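Local coordinates for enoyl-CoA hydratase, EchA12_1 (PDB 3QRE), which is a crotonase-like enoyl-CoA hydratase/isomerase family protein that probably acts on coenzyme A thioesters in fatty acid metabolism, at residues G74-V79 and D231-C236. Residues are numbered along the deposited sequence; the frame is centred on the assembly and turned at random.
Sequences GIRVIV and DIARYC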
loop_
_atom_site.group_PDB
_atom_site.type_symbol
_atom_site.label_atom_id
_atom_site.label_comp_id
_atom_site.label_asym_id
_atom_site.label_seq_id
_atom_site.Cartn_x
_atom_site.Cartn_y
_atom_site.Cartn_z
ATOM N N GLY A 74 8.615 -15.736 -30.404
ATOM C CA GLY A 74 10.013 -15.656 -29.987
ATOM C C GLY A 74 10.254 -14.604 -28.908
ATOM O O GLY A 74 11.284 -14.645 -28.231
ATOM N N ILE A 75 9.312 -13.659 -28.749
ATOM C CA ILE A 75 9.426 -12.608 -27.728
ATOM C C ILE A 75 8.771 -13.041 -26.414
ATOM O O ILE A 75 7.586 -13.385 -26.367
ATOM C CB ILE A 75 8.817 -11.248 -28.179
ATOM C CG1 ILE A 75 9.554 -10.678 -29.411
ATOM C CG2 ILE A 75 8.818 -10.223 -27.005
ATOM C CD1 ILE A 75 11.079 -10.379 -29.196
ATOM N N ARG A 76 9.568 -13.013 -25.356
ATOM C CA ARG A 76 9.128 -13.380 -24.019
ATOM C C ARG A 76 8.802 -12.169 -23.139
ATOM O O ARG A 76 7.820 -12.187 -22.392
ATOM C CB ARG A 76 10.199 -14.226 -23.344
ATOM C CG ARG A 76 10.574 -15.509 -24.124
ATOM C CD ARG A 76 9.429 -16.485 -24.067
ATOM N NE ARG A 76 8.716 -16.325 -22.792
ATOM C CZ ARG A 76 9.099 -16.857 -21.625
ATOM N NH1 ARG A 76 10.192 -17.618 -21.551
ATOM N NH2 ARG A 76 8.378 -16.622 -20.526
ATOM N N VAL A 77 9.635 -11.133 -23.207
ATOM C CA VAL A 77 9.484 -9.970 -22.336
ATOM C C VAL A 77 9.741 -8.691 -23.141
ATOM O O VAL A 77 10.537 -8.692 -24.110
ATOM C CB VAL A 77 10.437 -10.039 -21.121
ATOM C CG1 VAL A 77 10.138 -8.923 -20.119
ATOM C CG2 VAL A 77 10.332 -11.380 -20.423
ATOM N N ILE A 78 9.067 -7.618 -22.730
ATOM C CA ILE A 78 9.196 -6.299 -23.349
ATOM C C ILE A 78 9.900 -5.309 -22.418
ATOM O O ILE A 78 9.567 -5.206 -21.232
ATOM C CB ILE A 78 7.811 -5.704 -23.725
ATOM C CG1 ILE A 78 7.066 -6.611 -24.719
ATOM C CG2 ILE A 78 7.972 -4.287 -24.290
ATOM C CD1 ILE A 78 5.544 -6.301 -24.862
ATOM N N VAL A 79 10.879 -4.586 -22.953
ATOM C CA VAL A 79 11.514 -3.478 -22.213
ATOM C C VAL A 79 11.163 -2.167 -22.915
ATOM O O VAL A 79 11.265 -2.068 -24.138
ATOM C CB VAL A 79 13.046 -3.685 -22.013
ATOM C CG1 VAL A 79 13.729 -2.436 -21.493
ATOM C CG2 VAL A 79 13.280 -4.817 -21.009
ATOM N N ASP A 231 16.215 -12.686 -16.936
ATOM C CA ASP A 231 16.019 -13.461 -15.705
ATOM C C ASP A 231 14.593 -14.010 -15.613
ATOM O O ASP A 231 14.424 -15.221 -15.443
ATOM C CB ASP A 231 16.350 -12.643 -14.447
ATOM C CG ASP A 231 17.811 -12.775 -14.012
ATOM O OD1 ASP A 231 18.693 -13.167 -14.829
ATOM O OD2 ASP A 231 18.088 -12.482 -12.829
ATOM N N ILE A 232 13.573 -13.146 -15.748
ATOM C CA ILE A 232 12.182 -13.617 -15.676
ATOM C C ILE A 232 11.788 -14.497 -16.863
ATOM O O ILE A 232 11.002 -15.444 -16.713
ATOM C CB ILE A 232 11.123 -12.468 -15.383
ATOM C CG1 ILE A 232 10.679 -11.755 -16.650
ATOM C CG2 ILE A 232 11.649 -11.465 -14.342
ATOM C CD1 ILE A 232 9.767 -10.572 -16.363
ATOM N N ALA A 233 12.360 -14.202 -18.027
ATOM C CA ALA A 233 12.152 -15.011 -19.215
ATOM C C ALA A 233 12.652 -16.445 -19.019
ATOM O O ALA A 233 12.034 -17.401 -19.512
ATOM C CB ALA A 233 12.818 -14.380 -20.418
ATOM N N ARG A 234 13.748 -16.613 -18.290
ATOM C CA ARG A 234 14.197 -17.959 -17.991
ATOM C C ARG A 234 13.303 -18.588 -16.918
ATOM O O ARG A 234 12.897 -19.749 -17.051
ATOM C CB ARG A 234 15.685 -17.989 -17.594
ATOM N N TYR A 235 12.961 -17.825 -15.878
ATOM C CA TYR A 235 12.223 -18.401 -14.755
ATOM C C TYR A 235 10.765 -18.832 -15.034
ATOM O O TYR A 235 10.341 -19.889 -14.570
ATOM C CB TYR A 235 12.308 -17.535 -13.491
ATOM C CG TYR A 235 11.330 -17.992 -12.411
ATOM C CD1 TYR A 235 11.588 -19.125 -11.616
ATOM C CD2 TYR A 235 10.115 -17.313 -12.222
ATOM C CE1 TYR A 235 10.652 -19.547 -10.634
ATOM C CE2 TYR A 235 9.190 -17.720 -11.270
ATOM C CZ TYR A 235 9.451 -18.830 -10.480
ATOM O OH TYR A 235 8.498 -19.188 -9.550
ATOM N N CYS A 236 10.029 -18.029 -15.803
ATOM C CA CYS A 236 8.606 -18.265 -16.099
ATOM C C CYS A 236 8.388 -18.730 -17.512
ATOM O O CYS A 236 8.998 -18.187 -18.444
ATOM C CB CYS A 236 7.873 -16.940 -16.034
ATOM S SG CYS A 236 6.931 -16.628 -14.604
#
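Arg76, just before strand 77-82, reaches the C-terminal end of helix 221-235, where the crotonase-like fold packs this helix against its larger mixed sheet. Carbonyls in a helix's last turn generally lack amide donors from a following turn; Arg76 supplies N-H groups to Ala233 O and to the O of Cys236, the first residue past the helix. NH2 meets Cys236 O at 2.7 Å, nearly straight at 160°, and NH1 meets Ala233 O at 2.8 Å in a weak, bent bond. NH1 also makes a long, weak bond to Cys236 O. That oxygen lies at the guanidinium edge, close to its plane, yet NH2 stands 40° out of the carbonyl plane. Bends at chi2 (-70°) and chi3 turn the chain after CD back toward the helix end, bringing NH1 and NH2 to the carbonyls. Ala233 CB sits over one guanidinium face, offset toward the rim. Next to these bonds, Val77 CG2 lies 3.8 Å from Ile232 CG1. Farther out, Met241 touches Arg76, Ile232 and Cys236, and backbone hydrogen bonds tie Arg76 and Val77 to the start of strand 40-45, parallel to strand 77-82. Ala233 CB lies 3.9 Å from both Arg76 CB and Val77 CG2, bridging the two residues.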